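Long-range contacts in putative decarboxylase involved in desferrioxamine biosynthesis (Erwinia amylovora, PDB 5O5C), which probably decarboxylates lysine with the help of pyridoxal 5'-phosphate, supplying cadaverine for the biosynthesis of the siderophore desferrioxamine E: residues B[113-121]-B[387-395]; B[406-417]-B[484-495]. All coordinates share one frame; numbering follows the deposited sequence.

Contact 1. Residues B[113-121]-B[387-395]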
loop_
_atom_site.group_PDB
_atom_site.type_symbol
_atom_site.label_atom_id
_atom_site.label_comp_id
_atom_site.label_asym_id
_atom_site.label_seq_id
_atom_site.Cartn_x
_atom_site.Cartn_y
_atom_site.Cartn_z
ATOM N N PRO B 113 -6.417 10.826 -15.409
ATOM C CA PRO B 113 -6.758 9.687 -16.270
ATOM C C PRO B 113 -5.604 8.709 -16.384
ATOM O O PRO B 113 -4.404 9.076 -16.259
ATOM C CB PRO B 113 -7.050 10.303 -17.646
ATOM C CG PRO B 113 -6.850 11.772 -17.507
ATOM C CD PRO B 113 -6.268 12.077 -16.146
ATOM N N VAL B 114 -5.957 7.487 -16.677
ATOM C CA VAL B 114 -4.986 6.438 -16.725
ATOM C C VAL B 114 -4.739 6.141 -18.199
ATOM O O VAL B 114 -5.609 6.449 -19.026
ATOM C CB VAL B 114 -5.447 5.195 -15.938
ATOM C CG1 VAL B 114 -6.919 4.831 -16.223
ATOM C CG2 VAL B 114 -4.560 4.030 -16.275
ATOM N N VAL B 115 -3.528 5.624 -18.492
ATOM C CA VAL B 115 -3.139 5.088 -19.812
ATOM C C VAL B 115 -3.199 3.562 -19.908
ATOM O O VAL B 115 -2.952 2.824 -18.896
ATOM C CB VAL B 115 -1.706 5.574 -20.275
ATOM C CG1 VAL B 115 -1.644 7.091 -20.323
ATOM C CG2 VAL B 115 -0.584 5.050 -19.395
ATOM N N LEU B 116 -3.476 3.120 -21.141
ATOM C CA LEU B 116 -3.673 1.706 -21.519
ATOM C C LEU B 116 -2.598 0.742 -21.044
ATOM O O LEU B 116 -2.952 -0.318 -20.488
ATOM C CB LEU B 116 -3.918 1.549 -23.014
ATOM C CG LEU B 116 -5.291 2.046 -23.517
ATOM C CD1 LEU B 116 -5.283 2.145 -25.045
ATOM C CD2 LEU B 116 -6.459 1.233 -22.949
ATOM N N PRO B 117 -1.294 1.093 -21.188
ATOM C CA PRO B 117 -0.297 0.159 -20.652
ATOM C C PRO B 117 -0.312 -0.062 -19.146
ATOM O O PRO B 117 0.273 -1.039 -18.673
ATOM C CB PRO B 117 1.032 0.755 -21.104
ATOM C CG PRO B 117 0.700 1.621 -22.250
ATOM C CD PRO B 117 -0.638 2.188 -21.915
ATOM N N SER B 118 -0.990 0.818 -18.408
ATOM C CA SER B 118 -1.197 0.637 -16.990
ATOM C C SER B 118 -2.226 -0.455 -16.717
ATOM O O SER B 118 -2.017 -1.317 -15.812
ATOM C CB SER B 118 -1.664 1.931 -16.376
ATOM O OG SER B 118 -1.291 2.038 -15.043
ATOM N N LEU B 119 -3.309 -0.439 -17.499
ATOM C CA LEU B 119 -4.311 -1.511 -17.422
ATOM C C LEU B 119 -3.757 -2.841 -17.945
ATOM O O LEU B 119 -4.078 -3.909 -17.393
ATOM C CB LEU B 119 -5.616 -1.181 -18.173
ATOM C CG LEU B 119 -6.479 0.019 -17.762
ATOM C CD1 LEU B 119 -5.942 1.396 -18.170
ATOM C CD2 LEU B 119 -7.860 -0.198 -18.360
ATOM N N LEU B 120 -2.964 -2.775 -19.009
ATOM C CA LEU B 120 -2.218 -3.936 -19.508
ATOM C C LEU B 120 -1.473 -4.612 -18.342
ATOM O O LEU B 120 -1.602 -5.805 -18.137
ATOM C CB LEU B 120 -1.207 -3.533 -20.596
ATOM C CG LEU B 120 -0.501 -4.626 -21.389
ATOM C CD1 LEU B 120 -1.516 -5.384 -22.240
ATOM C CD2 LEU B 120 0.564 -4.083 -22.297
ATOM N N ALA B 121 -0.745 -3.820 -17.561
ATOM C CA ALA B 121 0.024 -4.332 -16.393
ATOM C C ALA B 121 -0.857 -4.903 -15.261
ATOM O O ALA B 121 -0.574 -5.948 -14.702
ATOM C CB ALA B 121 0.913 -3.229 -15.866
ATOM N N LYS B 387 3.603 -1.395 -14.120
ATOM C CA LYS B 387 2.806 -0.350 -14.719
ATOM C C LYS B 387 3.663 0.690 -15.398
ATOM O O LYS B 387 3.346 1.049 -16.500
ATOM C CB LYS B 387 1.887 0.316 -13.703
ATOM C CG LYS B 387 0.810 -0.633 -13.204
ATOM C CD LYS B 387 -0.171 0.014 -12.233
ATOM C CE LYS B 387 0.069 -0.428 -10.805
ATOM N NZ LYS B 387 -1.085 -0.032 -9.965
ATOM N N MET B 388 4.718 1.155 -14.716
ATOM C CA MET B 388 5.650 2.103 -15.258
ATOM C C MET B 388 6.518 1.379 -16.268
ATOM O O MET B 388 6.940 1.971 -17.246
ATOM C CB MET B 388 6.496 2.786 -14.141
ATOM C CG MET B 388 5.778 3.957 -13.479
ATOM S SD MET B 388 5.658 5.171 -14.805
ATOM C CE MET B 388 4.078 5.663 -14.914
ATOM N N TRP B 389 6.735 0.081 -16.066
ATOM C CA TRP B 389 7.565 -0.672 -16.972
ATOM C C TRP B 389 6.908 -0.875 -18.322
ATOM O O TRP B 389 7.551 -0.629 -19.408
ATOM C CB TRP B 389 7.983 -1.999 -16.369
ATOM C CG TRP B 389 9.256 -2.431 -16.923
ATOM C CD1 TRP B 389 10.528 -2.023 -16.536
ATOM C CD2 TRP B 389 9.433 -3.290 -18.013
ATOM N NE1 TRP B 389 11.472 -2.606 -17.333
ATOM C CE2 TRP B 389 10.832 -3.381 -18.254
ATOM C CE3 TRP B 389 8.545 -3.985 -18.839
ATOM C CZ2 TRP B 389 11.366 -4.183 -19.246
ATOM C CZ3 TRP B 389 9.050 -4.746 -19.812
ATOM C CH2 TRP B 389 10.471 -4.861 -20.018
ATOM N N LEU B 390 5.661 -1.324 -18.290
ATOM C CA LEU B 390 4.935 -1.483 -19.546
ATOM C C LEU B 390 4.562 -0.148 -20.195
ATOM O O LEU B 390 4.479 -0.084 -21.411
ATOM C CB LEU B 390 3.728 -2.400 -19.439
ATOM C CG LEU B 390 4.049 -3.877 -19.138
ATOM C CD1 LEU B 390 2.780 -4.594 -18.720
ATOM C CD2 LEU B 390 4.711 -4.667 -20.243
ATOM N N THR B 391 4.366 0.916 -19.422
ATOM C CA THR B 391 4.102 2.207 -20.024
ATOM C C THR B 391 5.291 2.665 -20.863
ATOM O O THR B 391 5.118 3.035 -22.039
ATOM C CB THR B 391 3.690 3.264 -18.983
ATOM O OG1 THR B 391 2.424 2.891 -18.375
ATOM C CG2 THR B 391 3.563 4.601 -19.624
ATOM N N LEU B 392 6.484 2.626 -20.291
ATOM C CA LEU B 392 7.675 3.060 -21.015
ATOM C C LEU B 392 7.975 2.173 -22.232
ATOM O O LEU B 392 8.282 2.664 -23.350
ATOM C CB LEU B 392 8.835 3.085 -20.044
ATOM C CG LEU B 392 8.615 4.107 -18.930
ATOM C CD1 LEU B 392 9.340 3.783 -17.655
ATOM C CD2 LEU B 392 8.962 5.471 -19.449
ATOM N N ARG B 393 7.807 0.862 -22.045
ATOM C CA ARG B 393 8.044 -0.079 -23.094
ATOM C C ARG B 393 7.084 0.147 -24.292
ATOM O O ARG B 393 7.557 0.193 -25.438
ATOM C CB ARG B 393 7.967 -1.507 -22.557
ATOM C CG ARG B 393 8.329 -2.577 -23.608
ATOM C CD ARG B 393 9.767 -2.461 -24.120
ATOM N NE ARG B 393 10.692 -2.249 -22.988
ATOM C CZ ARG B 393 11.795 -1.502 -23.011
ATOM N NH1 ARG B 393 12.204 -0.875 -24.118
ATOM N NH2 ARG B 393 12.497 -1.370 -21.890
ATOM N N VAL B 394 5.790 0.351 -24.016
ATOM C CA VAL B 394 4.779 0.425 -25.069
ATOM C C VAL B 394 4.753 1.854 -25.586
ATOM O O VAL B 394 4.970 2.085 -26.739
ATOM C CB VAL B 394 3.368 0.035 -24.588
ATOM C CG1 VAL B 394 2.312 0.305 -25.659
ATOM C CG2 VAL B 394 3.309 -1.418 -24.188
ATOM N N SER B 395 4.446 2.785 -24.692
ATOM C CA SER B 395 4.253 4.162 -25.017
ATOM C C SER B 395 5.614 4.775 -24.840
ATOM O O SER B 395 6.347 4.385 -23.934
ATOM C CB SER B 395 3.299 4.785 -24.008
ATOM O OG SER B 395 2.019 4.170 -24.000
#
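Thr391 OG1, packed against Pro117 CB at 3.7 Å and flanked by Val115 CG2, is held by two polar groups. OG1 of Thr391 bonds to Lys387 O, a turn earlier in its own helix, at 2.8 Å, and to the amide of Gln334. With chi1 at -65°, the hydroxyl lies beside the backbone N and turns back to that carbonyl, which takes OG1 on one face of its plane and Thr391 N on the other. A polar side chain thus enters a mostly apolar interface with its hydroxyl already engaged, and no hydrogen bond joins the two segments. Pro117 is the wedge: CB sits 3.6 Å from Leu390 O, while CG meets Val394 CB at 3.9 Å and Ser395 OG at 3.4 Å. A turn on, small Ala121 lets the helices come near, its CB 3.6 Å from Lys387 CA, and Leu390 CD1 lies over the same alanine. Lys387 passes Ser118 OG with its methylenes (CD to OG 3.6 Å) and carries its amine to Glu122 and Asp384, while that hydroxyl bonds to Gln334 and Thr335. The axes of helices 116-121 and 387-394 approach to 7.8 Å and cross at 132°, nearer antiparallel than parallel. Glu89 of the second subunit pairs with Arg393, and Gln40 of that subunit bonds to Leu116 O, placing this buried helix pair at the dimer interface of a fold-type I PLP enzyme.

Contact 2. Residues B[406-417]-B[484-495]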
loop_
_atom_site.group_PDB
_atom_site.type_symbol
_atom_site.label_atom_id
_atom_site.label_comp_id
_atom_site.label_asym_id
_atom_site.label_seq_id
_atom_site.Cartn_x
_atom_site.Cartn_y
_atom_site.Cartn_z
ATOM N N ASP B 406 0.991 19.277 -22.645
ATOM C CA ASP B 406 -0.370 19.719 -22.983
ATOM C C ASP B 406 -1.229 20.153 -21.806
ATOM O O ASP B 406 -1.898 21.199 -21.887
ATOM C CB ASP B 406 -1.091 18.707 -23.875
ATOM C CG ASP B 406 -0.479 18.635 -25.226
ATOM O OD1 ASP B 406 0.449 19.394 -25.459
ATOM O OD2 ASP B 406 -0.860 17.835 -26.064
ATOM N N ILE B 407 -1.163 19.414 -20.702
ATOM C CA ILE B 407 -1.885 19.830 -19.474
ATOM C C ILE B 407 -1.300 21.143 -18.884
ATOM O O ILE B 407 -2.062 22.039 -18.523
ATOM C CB ILE B 407 -2.142 18.677 -18.451
ATOM C CG1 ILE B 407 -0.930 17.835 -18.172
ATOM C CG2 ILE B 407 -3.220 17.693 -18.968
ATOM C CD1 ILE B 407 -0.973 17.027 -16.894
ATOM N N LEU B 408 0.022 21.289 -18.842
ATOM C CA LEU B 408 0.613 22.608 -18.495
ATOM C C LEU B 408 0.123 23.782 -19.393
ATOM O O LEU B 408 -0.225 24.830 -18.907
ATOM C CB LEU B 408 2.134 22.543 -18.509
ATOM C CG LEU B 408 2.666 21.506 -17.496
ATOM C CD1 LEU B 408 4.125 21.258 -17.691
ATOM C CD2 LEU B 408 2.418 21.952 -16.078
ATOM N N ALA B 409 0.066 23.592 -20.699
ATOM C CA ALA B 409 -0.404 24.676 -21.596
ATOM C C ALA B 409 -1.915 24.899 -21.405
ATOM O O ALA B 409 -2.395 26.055 -21.347
ATOM C CB ALA B 409 -0.078 24.359 -23.024
ATOM N N LEU B 410 -2.667 23.819 -21.207
ATOM C CA LEU B 410 -4.102 23.997 -20.964
ATOM C C LEU B 410 -4.364 24.867 -19.722
ATOM O O LEU B 410 -5.247 25.687 -19.794
ATOM C CB LEU B 410 -4.867 22.682 -20.900
ATOM C CG LEU B 410 -6.420 22.808 -20.885
ATOM C CD1 LEU B 410 -7.047 23.522 -22.086
ATOM C CD2 LEU B 410 -7.018 21.427 -20.850
ATOM N N THR B 411 -3.582 24.693 -18.642
ATOM C CA THR B 411 -3.755 25.412 -17.352
ATOM C C THR B 411 -3.462 26.913 -17.493
ATOM O O THR B 411 -4.043 27.763 -16.779
ATOM C CB THR B 411 -2.786 24.840 -16.268
ATOM O OG1 THR B 411 -2.856 23.431 -16.277
ATOM C CG2 THR B 411 -3.090 25.328 -14.873
ATOM N N GLN B 412 -2.507 27.220 -18.369
ATOM C CA GLN B 412 -2.200 28.609 -18.751
ATOM C C GLN B 412 -3.360 29.264 -19.447
ATOM O O GLN B 412 -3.585 30.420 -19.238
ATOM C CB GLN B 412 -0.958 28.690 -19.647
ATOM C CG GLN B 412 0.333 28.343 -18.935
ATOM C CD GLN B 412 0.606 29.276 -17.782
ATOM O OE1 GLN B 412 0.223 30.442 -17.818
ATOM N NE2 GLN B 412 1.260 28.766 -16.742
ATOM N N ILE B 413 -4.083 28.507 -20.258
ATOM C CA ILE B 413 -5.294 28.949 -20.918
ATOM C C ILE B 413 -6.414 29.142 -19.907
ATOM O O ILE B 413 -7.134 30.152 -19.971
ATOM C CB ILE B 413 -5.675 28.037 -22.122
ATOM C CG1 ILE B 413 -4.747 28.356 -23.303
ATOM C CG2 ILE B 413 -7.111 28.214 -22.576
ATOM C CD1 ILE B 413 -4.905 27.459 -24.481
ATOM N N ALA B 414 -6.544 28.227 -18.958
ATOM C CA ALA B 414 -7.590 28.384 -17.932
ATOM C C ALA B 414 -7.304 29.600 -17.047
ATOM O O ALA B 414 -8.221 30.367 -16.731
ATOM C CB ALA B 414 -7.787 27.119 -17.126
ATOM N N HIS B 415 -6.039 29.810 -16.695
ATOM C CA HIS B 415 -5.655 30.997 -15.950
ATOM C C HIS B 415 -6.039 32.266 -16.709
ATOM O O HIS B 415 -6.575 33.204 -16.111
ATOM C CB HIS B 415 -4.160 31.039 -15.679
ATOM C CG HIS B 415 -3.728 32.292 -14.992
ATOM N ND1 HIS B 415 -2.927 33.240 -15.599
ATOM C CD2 HIS B 415 -4.038 32.780 -13.772
ATOM C CE1 HIS B 415 -2.745 34.253 -14.770
ATOM N NE2 HIS B 415 -3.415 34.000 -13.655
ATOM N N GLN B 416 -5.770 32.276 -18.024
ATOM C CA GLN B 416 -6.210 33.361 -18.868
ATOM C C GLN B 416 -7.715 33.543 -18.788
ATOM O O GLN B 416 -8.158 34.648 -18.503
ATOM C CB GLN B 416 -5.731 33.212 -20.316
ATOM C CG GLN B 416 -4.243 33.430 -20.459
ATOM C CD GLN B 416 -3.753 33.315 -21.898
ATOM O OE1 GLN B 416 -4.217 32.471 -22.674
ATOM N NE2 GLN B 416 -2.800 34.176 -22.261
ATOM N N LEU B 417 -8.490 32.481 -18.957
ATOM C CA LEU B 417 -9.972 32.588 -18.955
ATOM C C LEU B 417 -10.587 32.985 -17.622
ATOM O O LEU B 417 -11.642 33.628 -17.604
ATOM C CB LEU B 417 -10.618 31.269 -19.317
ATOM C CG LEU B 417 -10.373 30.627 -20.651
ATOM C CD1 LEU B 417 -10.872 29.190 -20.594
ATOM C CD2 LEU B 417 -11.042 31.439 -21.742
ATOM N N LEU B 484 -5.951 20.303 -13.402
ATOM C CA LEU B 484 -6.060 19.813 -14.757
ATOM C C LEU B 484 -5.116 18.627 -14.930
ATOM O O LEU B 484 -3.927 18.820 -14.796
ATOM C CB LEU B 484 -5.690 20.987 -15.638
ATOM C CG LEU B 484 -6.711 21.365 -16.685
ATOM C CD1 LEU B 484 -6.709 22.868 -16.961
ATOM C CD2 LEU B 484 -6.380 20.526 -17.898
ATOM N N LEU B 485 -5.613 17.397 -15.146
ATOM C CA LEU B 485 -4.719 16.270 -15.481
ATOM C C LEU B 485 -5.134 15.461 -16.702
ATOM O O LEU B 485 -4.503 14.474 -17.024
ATOM C CB LEU B 485 -4.496 15.341 -14.293
ATOM C CG LEU B 485 -3.677 15.887 -13.130
ATOM C CD1 LEU B 485 -3.937 15.027 -11.901
ATOM C CD2 LEU B 485 -2.193 15.966 -13.403
ATOM N N ASN B 486 -6.134 15.935 -17.422
ATOM C CA ASN B 486 -6.592 15.290 -18.634
ATOM C C ASN B 486 -6.163 16.094 -19.905
ATOM O O ASN B 486 -6.659 17.199 -20.167
ATOM C CB ASN B 486 -8.106 15.137 -18.534
ATOM C CG ASN B 486 -8.637 14.055 -19.441
ATOM O OD1 ASN B 486 -8.047 13.752 -20.471
ATOM N ND2 ASN B 486 -9.756 13.468 -19.058
ATOM N N PRO B 487 -5.255 15.537 -20.706
ATOM C CA PRO B 487 -4.821 16.330 -21.875
ATOM C C PRO B 487 -5.749 16.302 -23.093
ATOM O O PRO B 487 -5.366 16.850 -24.127
ATOM C CB PRO B 487 -3.460 15.757 -22.205
ATOM C CG PRO B 487 -3.466 14.392 -21.649
ATOM C CD PRO B 487 -4.505 14.284 -20.576
ATOM N N ASN B 488 -6.937 15.686 -22.983
ATOM C CA ASN B 488 -8.004 15.813 -23.996
ATOM C C ASN B 488 -8.994 16.946 -23.653
ATOM O O ASN B 488 -9.763 17.375 -24.501
ATOM C CB ASN B 488 -8.783 14.485 -24.149
ATOM C CG ASN B 488 -7.894 13.296 -24.418
ATOM O OD1 ASN B 488 -8.114 12.224 -23.864
ATOM N ND2 ASN B 488 -6.876 13.471 -25.260
ATOM N N THR B 489 -8.958 17.430 -22.413
ATOM C CA THR B 489 -9.753 18.571 -21.957
ATOM C C THR B 489 -9.408 19.784 -22.788
ATOM O O THR B 489 -8.231 20.087 -22.950
ATOM C CB THR B 489 -9.439 18.868 -20.476
ATOM O OG1 THR B 489 -9.737 17.709 -19.702
ATOM C CG2 THR B 489 -10.198 20.112 -19.898
ATOM N N THR B 490 -10.432 20.457 -23.319
ATOM C CA THR B 490 -10.253 21.625 -24.167
ATOM C C THR B 490 -10.591 22.951 -23.467
ATOM O O THR B 490 -11.166 23.014 -22.351
ATOM C CB THR B 490 -11.118 21.545 -25.461
ATOM O OG1 THR B 490 -12.512 21.465 -25.131
ATOM C CG2 THR B 490 -10.739 20.326 -26.294
ATOM N N ALA B 491 -10.241 24.011 -24.174
ATOM C CA ALA B 491 -10.653 25.365 -23.849
ATOM C C ALA B 491 -12.152 25.422 -23.577
ATOM O O ALA B 491 -12.572 25.861 -22.508
ATOM C CB ALA B 491 -10.260 26.310 -24.975
ATOM N N ALA B 492 -12.945 24.906 -24.510
ATOM C CA ALA B 492 -14.400 24.880 -24.379
ATOM C C ALA B 492 -14.905 24.165 -23.097
ATOM O O ALA B 492 -15.858 24.597 -22.444
ATOM C CB ALA B 492 -15.007 24.245 -25.615
ATOM N N ASP B 493 -14.249 23.072 -22.735
ATOM C CA ASP B 493 -14.561 22.383 -21.471
ATOM C C ASP B 493 -14.348 23.262 -20.220
ATOM O O ASP B 493 -15.196 23.310 -19.344
ATOM C CB ASP B 493 -13.762 21.086 -21.379
ATOM C CG ASP B 493 -14.230 20.066 -22.374
ATOM O OD1 ASP B 493 -15.451 19.868 -22.405
ATOM O OD2 ASP B 493 -13.395 19.466 -23.092
ATOM N N ILE B 494 -13.250 23.987 -20.178
ATOM C CA ILE B 494 -12.951 24.880 -19.069
ATOM C C ILE B 494 -13.972 25.999 -19.098
ATOM O O ILE B 494 -14.544 26.326 -18.061
ATOM C CB ILE B 494 -11.565 25.509 -19.184
ATOM C CG1 ILE B 494 -10.508 24.470 -19.376
ATOM C CG2 ILE B 494 -11.242 26.423 -17.983
ATOM C CD1 ILE B 494 -9.437 24.966 -20.290
ATOM N N GLU B 495 -14.236 26.549 -20.281
ATOM C CA GLU B 495 -15.267 27.604 -20.413
ATOM C C GLU B 495 -16.588 27.145 -19.821
ATOM O O GLU B 495 -17.210 27.872 -19.090
ATOM C CB GLU B 495 -15.528 28.024 -21.863
ATOM C CG GLU B 495 -14.406 28.739 -22.580
ATOM C CD GLU B 495 -14.744 28.944 -24.057
ATOM O OE1 GLU B 495 -15.833 29.487 -24.338
ATOM O OE2 GLU B 495 -13.951 28.544 -24.935
#
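Ile407 lays its CG2 methyl over the backbone that enters the Asn486-Thr489 type I turn, 3.4 Å from Pro487 N, and sends CD1 to Leu485 CD2 at 3.8 Å. Its chi1 of 47° seats CG1 between the backbone N and carbonyl carbon, splitting the two branches between Pro487 and Leu485. One turn on, Leu410 crosses Leu484 at about a right angle and meets Ile494 tip to tip; the modelled approaches of its CD2 to Thr489 O and Leu484 CD2 are too short to be trusted. Leu484 also slides past Thr411, with CB 3.8 Å from Thr411 OG1, whose hydroxyl is bonded back to Ile407 O. Farther along, Ile494 CG2 rests on Ala414 CB at 3.6 Å, and Leu417 CD1 reaches the same methyl at 3.8 Å. No hydrogen bond crosses this largely apolar contact; the polar work is done behind it. Thr490 and Asp493 form a capping box: Thr490 N gives a nearly straight bond (170°) to the anti lone pair of Asp493 OD2, Asp493 N returns a weak bond to Thr490 OG1, and Lys105 pairs with the other carboxylate oxygen. Helix 397-420 packs along both the loop after strand 477-483 and the start of helix 491-510, segments 406-417 and 491-495 inclined at 42°, beside the small antiparallel sheet of the C-terminal part.

Contacts 1 and 2 are two stations along one path, their centres 24 Å apart. Helices 385-394 and 397-420 follow each other in the chain, so the second partner of contact 1 leads into the first partner of contact 2. The other partners meet directly: Pro113 CG packs on Asn486 CG at 3.5 Å, where the loop before helix 116-128 touches the loop before helix 491-510. Both lie outside the direct shell of the cofactor, with the side chains of Lys387 and Leu485 about 12 Å and 10 Å from the bound pyridoxal phosphate. The side chain of Leu485 is about 5 Å from that of Lys330, predicted to carry the cofactor though not joined to it here. Both contacts reach the second subunit.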